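Local coordinates for protein acyl-CoA thioesterase II (Mycobacterium avium subsp. paratuberculosis, PDB 4R9Z) that probably hydrolyses the thioester bond of fatty acyl-CoAs to give free fatty acid and coenzyme A, using a double hot-dog fold, at residues H36-H41 with S199-T204; S193-M198 with G228-S233; R162-E167 with W235-R240. All blocks are in the same frame, centred on the assembly; numbering follows the deposited sequence.

Contact 1. Residues H36-H41 with S199-T204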
ATOM      1  N   HIS B  36      14.896  19.072   5.750  1.00 69.91           N
ATOM      2  CA  HIS B  36      13.936  18.383   4.992  1.00 62.39           C
ATOM      3  C   HIS B  36      13.395  17.544   6.027  1.00 60.32           C
ATOM      4  O   HIS B  36      14.141  17.054   6.831  1.00 62.07           O
ATOM      5  CB  HIS B  36      14.633  17.492   4.013  1.00 66.14           C
ATOM      6  CG  HIS B  36      13.707  16.649   3.219  1.00 71.64           C
ATOM      7  ND1 HIS B  36      12.806  17.184   2.329  1.00 73.96           N
ATOM      8  CD2 HIS B  36      13.537  15.312   3.175  1.00 72.08           C
ATOM      9  CE1 HIS B  36      12.122  16.209   1.771  1.00 71.19           C
ATOM     10  NE2 HIS B  36      12.538  15.065   2.274  1.00 73.34           N
ATOM     11  N   ILE B  37      12.088  17.413   6.058  1.00 54.09           N
ATOM     12  CA  ILE B  37      11.498  16.460   6.983  1.00 38.61           C
ATOM     13  C   ILE B  37      11.509  15.095   6.340  1.00 40.38           C
ATOM     14  O   ILE B  37      11.154  14.958   5.172  1.00 48.84           O
ATOM     15  CB  ILE B  37      10.050  16.818   7.349  1.00 40.49           C
ATOM     16  CG1 ILE B  37       9.960  18.234   7.906  1.00 44.04           C
ATOM     17  CG2 ILE B  37       9.486  15.819   8.348  1.00 41.65           C
ATOM     18  CD1 ILE B  37       8.542  18.680   8.152  1.00 43.50           C
ATOM     19  N   LEU B  38      11.898  14.081   7.101  1.00 41.76           N
ATOM     20  CA  LEU B  38      11.921  12.727   6.568  1.00 42.68           C
ATOM     21  C   LEU B  38      10.539  12.099   6.591  1.00 44.19           C
ATOM     22  O   LEU B  38       9.810  12.221   7.574  1.00 44.55           O
ATOM     23  CB  LEU B  38      12.901  11.855   7.348  1.00 38.38           C
ATOM     24  CG  LEU B  38      14.338  11.909   6.836  1.00 42.94           C
ATOM     25  CD1 LEU B  38      15.021  13.199   7.252  1.00 54.69           C
ATOM     26  CD2 LEU B  38      15.110  10.694   7.325  1.00 53.17           C
ATOM     27  N   GLY B  39      10.190  11.430   5.497  1.00 41.69           N
ATOM     28  CA  GLY B  39       8.911  10.758   5.384  1.00 33.56           C
ATOM     29  C   GLY B  39       8.591   9.877   6.577  1.00 37.33           C
ATOM     30  O   GLY B  39       7.532  10.015   7.190  1.00 41.73           O
ATOM     31  N   GLY B  40       9.526   9.001   6.930  1.00 38.45           N
ATOM     32  CA  GLY B  40       9.339   8.074   8.031  1.00 35.11           C
ATOM     33  C   GLY B  40       8.949   8.765   9.319  1.00 38.70           C
ATOM     34  O   GLY B  40       8.162   8.240  10.102  1.00 39.29           O
ATOM     35  N   HIS B  41       9.505   9.951   9.530  1.00 36.75           N
ATOM     36  CA  HIS B  41       9.215  10.735  10.719  1.00 36.69           C
ATOM     37  C   HIS B  41       7.793  11.292  10.714  1.00 38.23           C
ATOM     38  O   HIS B  41       7.058  11.149  11.692  1.00 43.72           O
ATOM     39  CB  HIS B  41      10.216  11.885  10.848  1.00 33.51           C
ATOM     40  CG  HIS B  41       9.928  12.808  11.990  1.00 32.62           C
ATOM     41  ND1 HIS B  41      10.255  12.506  13.294  1.00 38.13           N
ATOM     42  CD2 HIS B  41       9.341  14.028  12.020  1.00 36.66           C
ATOM     43  CE1 HIS B  41       9.881  13.502  14.081  1.00 42.76           C
ATOM     44  NE2 HIS B  41       9.328  14.438  13.331  1.00 44.88           N
ATOM     45  N   SER B 199      11.153   1.602   9.147  1.00 33.68           N
ATOM     46  CA  SER B 199      10.873   0.872   7.912  1.00 35.81           C
ATOM     47  C   SER B 199      10.926   1.779   6.690  1.00 36.65           C
ATOM     48  O   SER B 199      11.223   1.329   5.585  1.00 45.50           O
ATOM     49  CB  SER B 199       9.503   0.198   7.986  1.00 37.38           C
ATOM     50  OG  SER B 199       8.467   1.161   7.885  1.00 33.06           O
ATOM     51  N   ALA B 200      10.606   3.048   6.890  1.00 28.94           N
ATOM     52  CA  ALA B 200      10.595   4.011   5.803  1.00 32.03           C
ATOM     53  C   ALA B 200      11.973   4.600   5.501  1.00 40.07           C
ATOM     54  O   ALA B 200      12.383   4.657   4.342  1.00 48.43           O
ATOM     55  CB  ALA B 200       9.601   5.127   6.108  1.00 26.94           C
ATOM     56  N   VAL B 201      12.676   5.049   6.538  1.00 37.85           N
ATOM     57  CA  VAL B 201      13.925   5.792   6.350  1.00 34.28           C
ATOM     58  C   VAL B 201      15.106   4.948   5.863  1.00 34.82           C
ATOM     59  O   VAL B 201      16.064   5.487   5.315  1.00 39.23           O
ATOM     60  CB  VAL B 201      14.361   6.502   7.653  1.00 33.83           C
ATOM     61  CG1 VAL B 201      13.301   7.492   8.101  1.00 34.02           C
ATOM     62  CG2 VAL B 201      14.644   5.487   8.750  1.00 44.50           C
ATOM     63  N   THR B 202      15.037   3.633   6.046  1.00 30.11           N
ATOM     64  CA  THR B 202      16.140   2.759   5.647  1.00 37.84           C
ATOM     65  C   THR B 202      15.940   2.158   4.265  1.00 40.93           C
ATOM     66  O   THR B 202      16.777   1.405   3.776  1.00 38.87           O
ATOM     67  CB  THR B 202      16.341   1.613   6.641  1.00 38.99           C
ATOM     68  OG1 THR B 202      15.132   0.853   6.758  1.00 37.28           O
ATOM     69  CG2 THR B 202      16.740   2.163   7.989  1.00 42.56           C
ATOM     70  N   LEU B 203      14.823   2.463   3.650  1.00 43.33           N
ATOM     71  CA  LEU B 203      14.413   1.780   2.456  1.00 38.48           C
ATOM     72  C   LEU B 203      14.810   2.434   1.159  1.00 35.54           C
ATOM     73  O   LEU B 203      14.528   1.931   0.123  1.00 38.16           O
ATOM     74  CB  LEU B 203      12.929   1.527   2.491  1.00 32.30           C
ATOM     75  CG  LEU B 203      12.534   0.193   1.949  1.00 30.22           C
ATOM     76  CD1 LEU B 203      13.351  -0.865   2.602  1.00 29.31           C
ATOM     77  CD2 LEU B 203      11.074  -0.074   2.171  1.00 37.39           C
ATOM     78  N   THR B 204      15.427   3.575   1.237  1.00 41.95           N
ATOM     79  CA  THR B 204      16.040   4.150   0.092  1.00 40.76           C
ATOM     80  C   THR B 204      17.202   3.396  -0.487  1.00 49.12           C
ATOM     81  O   THR B 204      17.359   3.374  -1.673  1.00 52.15           O
ATOM     82  CB  THR B 204      16.552   5.520   0.414  1.00 45.18           C
ATOM     83  OG1 THR B 204      17.097   5.506   1.735  1.00 56.68           O
ATOM     84  CG2 THR B 204      15.434   6.455   0.346  1.00 56.60           C
TER
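The two central helices of the double hot-dog pack against each other where the first turn of helix 39-52 lies beside the last turn of helix 188-201, with Gly-40 resting on Ala-200. The CA atoms of Gly-40 and Ala-200 are 4.8 Å apart, an approach that the missing side chain of Gly-40 makes possible. The methyl group of Ala-200 lies against the bare glycine backbone, with Ala-200 CB 3.5 Å from Gly-40 CA and 4.0 Å from Gly-40 N. Each hot-dog unit wraps a long helix in an antiparallel sheet, and in this tandem chain the helices of the two halves run side by side in opposite directions, so the start of one faces the finish of the other. Next to the glycine, Val-201 reaches across with one branch. Its CG1 stands beside the backbone N and anti to the carbonyl carbon (chi1 -60°), which brings Val-201 CG1 to 4.0 Å from Gly-40 CA. The same methyl meets Leu-38, the N-cap residue of helix 39-52, at 3.8 Å between Leu-38 CD2 and Val-201 CG1; these two side chains lie nearly perpendicular. The touching side-chain groups are all methyls. Polar partners surround the end of helix 188-201: Ala-200 O accepts hydrogen bonds from Gln-219 NE2 and Gln-269 NE2, and Ser-199 OG is bonded to His-222 NE2.

Contact 2. Residues S193-M198 with G228-S233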
ATOM      1  N   SER B 193       4.597   2.638  15.526  1.00 32.49           N
ATOM      2  CA  SER B 193       4.971   3.833  14.780  1.00 39.37           C
ATOM      3  C   SER B 193       6.481   3.899  14.593  1.00 41.21           C
ATOM      4  O   SER B 193       6.963   4.406  13.583  1.00 41.87           O
ATOM      5  CB  SER B 193       4.482   5.101  15.483  1.00 39.29           C
ATOM      6  OG  SER B 193       5.120   5.268  16.736  1.00 46.76           O
ATOM      7  N   LEU B 194       7.224   3.353  15.550  1.00 40.89           N
ATOM      8  CA  LEU B 194       8.678   3.351  15.461  1.00 41.78           C
ATOM      9  C   LEU B 194       9.135   2.338  14.429  1.00 40.12           C
ATOM     10  O   LEU B 194      10.107   2.561  13.710  1.00 39.68           O
ATOM     11  CB  LEU B 194       9.310   3.041  16.814  1.00 43.29           C
ATOM     12  CG  LEU B 194       9.299   4.183  17.825  1.00 47.40           C
ATOM     13  CD1 LEU B 194       9.634   3.652  19.208  1.00 46.02           C
ATOM     14  CD2 LEU B 194      10.287   5.255  17.400  1.00 39.31           C
ATOM     15  N   VAL B 195       8.424   1.219  14.366  1.00 39.29           N
ATOM     16  CA  VAL B 195       8.637   0.250  13.309  1.00 41.19           C
ATOM     17  C   VAL B 195       8.405   0.912  11.954  1.00 43.58           C
ATOM     18  O   VAL B 195       9.266   0.864  11.077  1.00 48.33           O
ATOM     19  CB  VAL B 195       7.716  -0.957  13.459  1.00 41.14           C
ATOM     20  CG1 VAL B 195       7.696  -1.761  12.172  1.00 35.59           C
ATOM     21  CG2 VAL B 195       8.178  -1.812  14.620  1.00 35.94           C
ATOM     22  N   ALA B 196       7.246   1.540  11.794  1.00 36.94           N
ATOM     23  CA  ALA B 196       6.937   2.263  10.567  1.00 36.27           C
ATOM     24  C   ALA B 196       7.974   3.344  10.282  1.00 35.84           C
ATOM     25  O   ALA B 196       8.420   3.495   9.146  1.00 38.13           O
ATOM     26  CB  ALA B 196       5.545   2.871  10.647  1.00 37.76           C
ATOM     27  N   TYR B 197       8.346   4.089  11.320  1.00 41.65           N
ATOM     28  CA  TYR B 197       9.365   5.139  11.235  1.00 35.82           C
ATOM     29  C   TYR B 197      10.646   4.619  10.581  1.00 37.24           C
ATOM     30  O   TYR B 197      11.133   5.184   9.604  1.00 37.73           O
ATOM     31  CB  TYR B 197       9.666   5.685  12.637  1.00 27.91           C
ATOM     32  CG  TYR B 197      10.351   7.037  12.709  1.00 34.79           C
ATOM     33  CD1 TYR B 197      11.342   7.399  11.804  1.00 34.75           C
ATOM     34  CD2 TYR B 197      10.009   7.949  13.702  1.00 36.94           C
ATOM     35  CE1 TYR B 197      11.967   8.630  11.880  1.00 36.75           C
ATOM     36  CE2 TYR B 197      10.630   9.185  13.788  1.00 33.44           C
ATOM     37  CZ  TYR B 197      11.609   9.519  12.875  1.00 40.19           C
ATOM     38  OH  TYR B 197      12.226  10.746  12.954  1.00 42.89           O
ATOM     39  N   MET B 198      11.194   3.547  11.143  1.00 42.03           N
ATOM     40  CA  MET B 198      12.456   2.987  10.679  1.00 43.84           C
ATOM     41  C   MET B 198      12.296   2.256   9.341  1.00 41.22           C
ATOM     42  O   MET B 198      13.189   2.303   8.495  1.00 43.57           O
ATOM     43  CB  MET B 198      13.039   2.057  11.752  1.00 42.60           C
ATOM     44  CG  MET B 198      13.115   0.584  11.386  1.00 48.58           C
ATOM     45  SD  MET B 198      14.596   0.177  10.449  1.00 54.95           S
ATOM     46  CE  MET B 198      15.768   1.280  11.224  1.00 50.39           C
ATOM     47  N   GLY B 228       2.793  -9.017  13.662  1.00 41.54           N
ATOM     48  CA  GLY B 228       2.962  -9.414  15.017  1.00 44.50           C
ATOM     49  C   GLY B 228       3.526  -8.230  15.709  1.00 45.71           C
ATOM     50  O   GLY B 228       3.895  -7.295  15.079  1.00 42.88           O
ATOM     51  N   ARG B 229       3.545  -8.264  17.019  1.00 47.47           N
ATOM     52  CA  ARG B 229       4.019  -7.127  17.793  1.00 40.07           C
ATOM     53  C   ARG B 229       5.539  -7.117  17.916  1.00 41.01           C
ATOM     54  O   ARG B 229       6.157  -8.127  18.246  1.00 49.83           O
ATOM     55  CB  ARG B 229       3.358  -7.128  19.167  1.00 46.33           C
ATOM     56  CG  ARG B 229       2.916  -5.752  19.608  1.00 59.07           C
ATOM     57  CD  ARG B 229       2.138  -5.820  20.900  1.00 69.98           C
ATOM     58  NE  ARG B 229       0.785  -6.313  20.661  1.00 68.62           N
ATOM     59  CZ  ARG B 229      -0.173  -6.345  21.580  1.00 70.77           C
ATOM     60  NH1 ARG B 229       0.070  -5.903  22.807  1.00 68.21           N
ATOM     61  NH2 ARG B 229      -1.376  -6.811  21.267  1.00 64.69           N
ATOM     62  N   ALA B 230       6.135  -5.962  17.646  1.00 43.46           N
ATOM     63  CA  ALA B 230       7.585  -5.832  17.611  1.00 46.71           C
ATOM     64  C   ALA B 230       8.215  -5.865  18.995  1.00 54.67           C
ATOM     65  O   ALA B 230       7.695  -5.275  19.944  1.00 51.93           O
ATOM     66  CB  ALA B 230       7.977  -4.552  16.899  1.00 44.20           C
ATOM     67  N   VAL B 231       9.357  -6.540  19.092  1.00 60.01           N
ATOM     68  CA  VAL B 231      10.127  -6.574  20.329  1.00 47.54           C
ATOM     69  C   VAL B 231      11.362  -5.703  20.165  1.00 46.12           C
ATOM     70  O   VAL B 231      12.357  -6.132  19.583  1.00 55.79           O
ATOM     71  CB  VAL B 231      10.556  -8.000  20.695  1.00 38.82           C
ATOM     72  CG1 VAL B 231      11.423  -7.975  21.933  1.00 54.58           C
ATOM     73  CG2 VAL B 231       9.337  -8.883  20.920  1.00 34.98           C
ATOM     74  N   LEU B 232      11.298  -4.480  20.680  1.00 39.64           N
ATOM     75  CA  LEU B 232      12.382  -3.520  20.495  1.00 45.84           C
ATOM     76  C   LEU B 232      13.442  -3.606  21.584  1.00 54.31           C
ATOM     77  O   LEU B 232      14.301  -2.732  21.687  1.00 50.36           O
ATOM     78  CB  LEU B 232      11.829  -2.095  20.451  1.00 55.44           C
ATOM     79  CG  LEU B 232      10.833  -1.735  19.351  1.00 58.22           C
ATOM     80  CD1 LEU B 232      10.386  -0.296  19.526  1.00 51.43           C
ATOM     81  CD2 LEU B 232      11.454  -1.938  17.977  1.00 43.29           C
ATOM     82  N   SER B 233      13.386  -4.658  22.393  1.00 59.26           N
ATOM     83  CA  SER B 233      14.361  -4.847  23.460  1.00 60.13           C
ATOM     84  C   SER B 233      15.490  -5.740  22.971  1.00 67.06           C
ATOM     85  O   SER B 233      16.358  -6.144  23.742  1.00 74.91           O
ATOM     86  CB  SER B 233      13.703  -5.462  24.694  1.00 61.84           C
ATOM     87  OG  SER B 233      13.044  -6.671  24.359  1.00 58.01           O
TER
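Leu-194 and Val-195, consecutive residues of helix 188-201, meet Leu-232 and Ala-230 of the loop between strands 218-226 and 236-246 in two methyl-to-methyl contacts. Both are purely apolar. In the first, Val-195 points its CG2 branch at the loop: CG2 lies beside the backbone N and anti to the carbonyl carbon, while CG1 is anti to the N (chi1 165°). Val-195 CG2 comes to 3.6 Å from Ala-230 CB, the alanine methyl pointing toward the helix. In the second, two leucines touch by their ends, with Leu-194 CD1 4.0 Å from Leu-232 CD1, the side chains crossing obliquely. The backbones stay well apart, with Val-195 CA and Ala-230 CA separated by 7.5 Å, so side chains alone bridge the gap. Polar bonding belongs to each segment separately. The helix keeps its own ladder, including Met-198 N to Leu-194 O at 3.0 Å. The loop is tied at Arg-229 O and Val-231 N to the side-chain amide of Asn-258, while Arg-229 forms a salt bridge with Glu-58 on its outward side. Beyond the pair, the loop packs through Leu-232 on Trp-178 and Pro-180 of strand 176-180, and helix 188-201 packs through Leu-194 on Leu-15 of helix 8-15.

Contact 3. Residues R162-E167 with W235-R240; sequences RTIETE and WLFYDR
Arg-162 and Ile-164 reach Trp-235 and Phe-237 across an intervening strand: strands 159-163 and 236-246 run parallel to each other, each antiparallel to strand 176-180 between them, and the nearest CA atoms, Arg-162 and Phe-237, are 9.5 Å apart. At that spacing the backbones cannot bond directly, and side chains on one face of the sheet make the contact. Ile-164, just past the end of its strand, extends CD1 to the ring of Phe-237, where Ile-164 CD1 lies 3.3 Å from Phe-237 CE2 and 3.8 Å from Phe-237 CD2. The two side chains meet at about a right angle. Phe-237 CG is anti to the backbone N (chi1 -170°), a rotation that swings the ring toward the edge strand. Arg-162 meets the six-membered ring of Trp-235 with the middle of its chain: Arg-162 CG is 4.1 Å from both Trp-235 CZ3 and Trp-235 CH2. A bend at chi2 (-60°) folds the arginine chain so that Arg-162 NE also comes within 4.1 Å of Trp-235 CH2. That ring carbon sits over one face of the guanidinium, toward its rim, but the two planes are inclined by 48°, so the groups do not lie flat on one another. Strand 176-180 joins the two segments by backbone hydrogen bonds, between Trp-177 and Arg-162 on one side and between Trp-178 and Leu-236 on the other. Trp-177 also stacks edge-to-face with Phe-237, while from the other sheet face Tyr-238 OH bonds to Ser-199 O of helix 188-201.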
ATOM      1  N   ARG B 162      23.257  -3.123  11.752  1.00 49.71           N
ATOM      2  CA  ARG B 162      24.298  -3.951  11.171  1.00 50.87           C
ATOM      3  C   ARG B 162      23.852  -4.370   9.782  1.00 58.09           C
ATOM      4  O   ARG B 162      22.925  -5.166   9.638  1.00 55.51           O
ATOM      5  CB  ARG B 162      24.564  -5.194  12.022  1.00 62.11           C
ATOM      6  CG  ARG B 162      25.016  -4.932  13.444  1.00 59.75           C
ATOM      7  CD  ARG B 162      26.305  -4.145  13.508  1.00 57.89           C
ATOM      8  NE  ARG B 162      26.551  -3.671  14.866  1.00 59.19           N
ATOM      9  CZ  ARG B 162      26.643  -2.391  15.208  1.00 60.32           C
ATOM     10  NH1 ARG B 162      26.527  -1.442  14.289  1.00 58.11           N
ATOM     11  NH2 ARG B 162      26.863  -2.061  16.472  1.00 60.94           N
ATOM     12  N   THR B 163      24.520  -3.862   8.755  1.00 59.94           N
ATOM     13  CA  THR B 163      24.147  -4.246   7.407  1.00 61.54           C
ATOM     14  C   THR B 163      24.816  -5.593   7.139  1.00 63.23           C
ATOM     15  O   THR B 163      26.040  -5.706   7.105  1.00 68.82           O
ATOM     16  CB  THR B 163      24.534  -3.167   6.365  1.00 64.01           C
ATOM     17  OG1 THR B 163      24.413  -3.707   5.043  1.00 73.18           O
ATOM     18  CG2 THR B 163      25.958  -2.672   6.580  1.00 74.78           C
ATOM     19  N   ILE B 164      23.986  -6.617   6.979  1.00 57.11           N
ATOM     20  CA  ILE B 164      24.445  -8.001   6.945  1.00 53.70           C
ATOM     21  C   ILE B 164      25.168  -8.396   5.668  1.00 78.12           C
ATOM     22  O   ILE B 164      26.285  -8.915   5.709  1.00 81.87           O
ATOM     23  CB  ILE B 164      23.262  -8.962   7.120  1.00 58.73           C
ATOM     24  CG1 ILE B 164      22.571  -8.706   8.456  1.00 63.42           C
ATOM     25  CG2 ILE B 164      23.715 -10.413   6.996  1.00 60.39           C
ATOM     26  CD1 ILE B 164      21.261  -9.425   8.589  1.00 59.27           C
ATOM     27  N   GLU B 165      24.529  -8.140   4.534  1.00 74.66           N
ATOM     28  CA  GLU B 165      25.060  -8.563   3.247  1.00 67.67           C
ATOM     29  C   GLU B 165      24.539  -7.651   2.146  1.00 65.12           C
ATOM     30  O   GLU B 165      23.467  -7.061   2.272  1.00 65.13           O
ATOM     31  CB  GLU B 165      24.703 -10.031   3.000  1.00 63.50           C
ATOM     32  CG  GLU B 165      23.225 -10.301   2.808  1.00 73.18           C
ATOM     33  CD  GLU B 165      22.925 -11.779   2.647  1.00 82.17           C
ATOM     34  OE1 GLU B 165      23.797 -12.605   2.998  1.00 80.90           O
ATOM     35  OE2 GLU B 165      21.812 -12.116   2.194  1.00 86.46           O
ATOM     36  N   THR B 166      25.304  -7.533   1.065  1.00 65.78           N
ATOM     37  CA  THR B 166      24.990  -6.552   0.036  1.00 48.20           C
ATOM     38  C   THR B 166      25.093  -7.055  -1.396  1.00 47.55           C
ATOM     39  O   THR B 166      26.046  -7.734  -1.773  1.00 55.52           O
ATOM     40  CB  THR B 166      25.908  -5.319   0.176  1.00 46.46           C
ATOM     41  OG1 THR B 166      25.761  -4.765   1.489  1.00 62.37           O
ATOM     42  CG2 THR B 166      25.566  -4.258  -0.859  1.00 39.92           C
ATOM     43  N   GLU B 167      24.080  -6.716  -2.180  1.00 48.14           N
ATOM     44  CA  GLU B 167      24.136  -6.843  -3.623  1.00 39.50           C
ATOM     45  C   GLU B 167      23.505  -5.579  -4.203  1.00 39.23           C
ATOM     46  O   GLU B 167      22.582  -5.018  -3.612  1.00 48.86           O
ATOM     47  CB  GLU B 167      23.416  -8.112  -4.083  1.00 39.49           C
ATOM     48  CG  GLU B 167      21.915  -8.067  -3.915  1.00 40.60           C
ATOM     49  CD  GLU B 167      21.241  -9.359  -4.320  1.00 48.04           C
ATOM     50  OE1 GLU B 167      21.956 -10.299  -4.725  1.00 54.81           O
ATOM     51  OE2 GLU B 167      19.994  -9.432  -4.245  1.00 46.56           O
ATOM     52  N   TRP B 235      17.487  -7.093  18.837  1.00 64.24           N
ATOM     53  CA  TRP B 235      17.680  -6.737  17.431  1.00 65.51           C
ATOM     54  C   TRP B 235      16.511  -7.181  16.554  1.00 66.41           C
ATOM     55  O   TRP B 235      15.814  -8.152  16.866  1.00 61.30           O
ATOM     56  CB  TRP B 235      18.981  -7.338  16.895  1.00 55.52           C
ATOM     57  CG  TRP B 235      20.207  -6.749  17.512  1.00 60.34           C
ATOM     58  CD1 TRP B 235      20.817  -7.149  18.667  1.00 66.42           C
ATOM     59  CD2 TRP B 235      20.975  -5.648  17.013  1.00 54.08           C
ATOM     60  NE1 TRP B 235      21.919  -6.367  18.916  1.00 58.07           N
ATOM     61  CE2 TRP B 235      22.039  -5.439  17.916  1.00 54.87           C
ATOM     62  CE3 TRP B 235      20.869  -4.821  15.893  1.00 45.48           C
ATOM     63  CZ2 TRP B 235      22.987  -4.436  17.733  1.00 53.75           C
ATOM     64  CZ3 TRP B 235      21.812  -3.823  15.713  1.00 56.12           C
ATOM     65  CH2 TRP B 235      22.858  -3.641  16.629  1.00 60.34           C
ATOM     66  N   LEU B 236      16.326  -6.475  15.440  1.00 54.76           N
ATOM     67  CA  LEU B 236      15.285  -6.811  14.475  1.00 52.88           C
ATOM     68  C   LEU B 236      15.880  -7.000  13.085  1.00 46.30           C
ATOM     69  O   LEU B 236      16.755  -6.241  12.667  1.00 44.13           O
ATOM     70  CB  LEU B 236      14.215  -5.719  14.421  1.00 51.65           C
ATOM     71  CG  LEU B 236      13.305  -5.496  15.627  1.00 45.84           C
ATOM     72  CD1 LEU B 236      12.137  -4.621  15.222  1.00 45.80           C
ATOM     73  CD2 LEU B 236      12.821  -6.819  16.179  1.00 58.37           C
ATOM     74  N   PHE B 237      15.385  -8.005  12.371  1.00 41.21           N
ATOM     75  CA  PHE B 237      15.822  -8.278  11.005  1.00 48.24           C
ATOM     76  C   PHE B 237      14.946  -7.528  10.008  1.00 44.05           C
ATOM     77  O   PHE B 237      13.736  -7.741   9.958  1.00 41.70           O
ATOM     78  CB  PHE B 237      15.769  -9.780  10.725  1.00 53.67           C
ATOM     79  CG  PHE B 237      16.426 -10.191   9.434  1.00 59.93           C
ATOM     80  CD1 PHE B 237      15.713 -10.198   8.245  1.00 59.88           C
ATOM     81  CD2 PHE B 237      17.749 -10.602   9.413  1.00 63.76           C
ATOM     82  CE1 PHE B 237      16.315 -10.585   7.057  1.00 61.14           C
ATOM     83  CE2 PHE B 237      18.350 -10.995   8.229  1.00 62.78           C
ATOM     84  CZ  PHE B 237      17.636 -10.984   7.052  1.00 54.82           C
ATOM     85  N   TYR B 238      15.555  -6.661   9.206  1.00 45.97           N
ATOM     86  CA  TYR B 238      14.805  -5.936   8.187  1.00 37.69           C
ATOM     87  C   TYR B 238      15.309  -6.283   6.798  1.00 35.46           C
ATOM     88  O   TYR B 238      16.280  -5.705   6.311  1.00 37.88           O
ATOM     89  CB  TYR B 238      14.895  -4.427   8.415  1.00 33.97           C
ATOM     90  CG  TYR B 238      13.889  -3.622   7.625  1.00 32.37           C
ATOM     91  CD1 TYR B 238      12.682  -4.182   7.228  1.00 35.97           C
ATOM     92  CD2 TYR B 238      14.131  -2.289   7.301  1.00 38.00           C
ATOM     93  CE1 TYR B 238      11.752  -3.446   6.513  1.00 33.37           C
ATOM     94  CE2 TYR B 238      13.206  -1.542   6.588  1.00 29.46           C
ATOM     95  CZ  TYR B 238      12.018  -2.128   6.199  1.00 36.67           C
ATOM     96  OH  TYR B 238      11.093  -1.395   5.491  1.00 42.50           O
ATOM     97  N   ASP B 239      14.620  -7.219   6.157  1.00 35.43           N
ATOM     98  CA  ASP B 239      14.934  -7.614   4.794  1.00 39.16           C
ATOM     99  C   ASP B 239      14.482  -6.519   3.836  1.00 38.31           C
ATOM    100  O   ASP B 239      13.336  -6.091   3.880  1.00 36.77           O
ATOM    101  CB  ASP B 239      14.252  -8.942   4.468  1.00 39.48           C
ATOM    102  CG  ASP B 239      14.984  -9.729   3.408  1.00 42.39           C
ATOM    103  OD1 ASP B 239      16.073  -9.285   2.987  1.00 45.90           O
ATOM    104  OD2 ASP B 239      14.476 -10.799   3.009  1.00 35.42           O
ATOM    105  N   ARG B 240      15.392  -6.067   2.977  1.00 46.08           N
ATOM    106  CA  ARG B 240      15.120  -4.954   2.068  1.00 37.16           C
ATOM    107  C   ARG B 240      15.514  -5.302   0.642  1.00 42.77           C
ATOM    108  O   ARG B 240      16.541  -5.940   0.412  1.00 42.53           O
ATOM    109  CB  ARG B 240      15.882  -3.698   2.498  1.00 33.87           C
ATOM    110  CG  ARG B 240      15.697  -3.285   3.948  1.00 36.65           C
ATOM    111  CD  ARG B 240      16.560  -2.065   4.291  1.00 32.42           C
ATOM    112  NE  ARG B 240      17.989  -2.347   4.189  1.00 37.49           N
ATOM    113  CZ  ARG B 240      18.951  -1.440   4.348  1.00 47.95           C
ATOM    114  NH1 ARG B 240      18.646  -0.178   4.624  1.00 43.46           N
ATOM    115  NH2 ARG B 240      20.224  -1.795   4.235  1.00 45.39           N
TER

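Overall arrangement
The three contacts have centres 14 to 17 Å apart. Contacts 1 and 2 share helix 188-201 of the second hot-dog half: contact 1 joins its end to helix 39-52 of the first half, contact 2 joins it to loop 228-233, and His-41 ND1 lies 2.7 Å from Tyr-197 OH of contact 2, probably hydrogen-bonded. Along the chain the segments of contact 1 alternate with those of contacts 2 and 3, whereas contact 2 nests inside contact 3. Contact 3 lies at strand 159-163, the outermost strand of this half within the chain; its strand 236-246 is tied to the helix by the probable hydrogen bond between Tyr-238 OH and Ser-199 O, and Leu-236 touches contact 2.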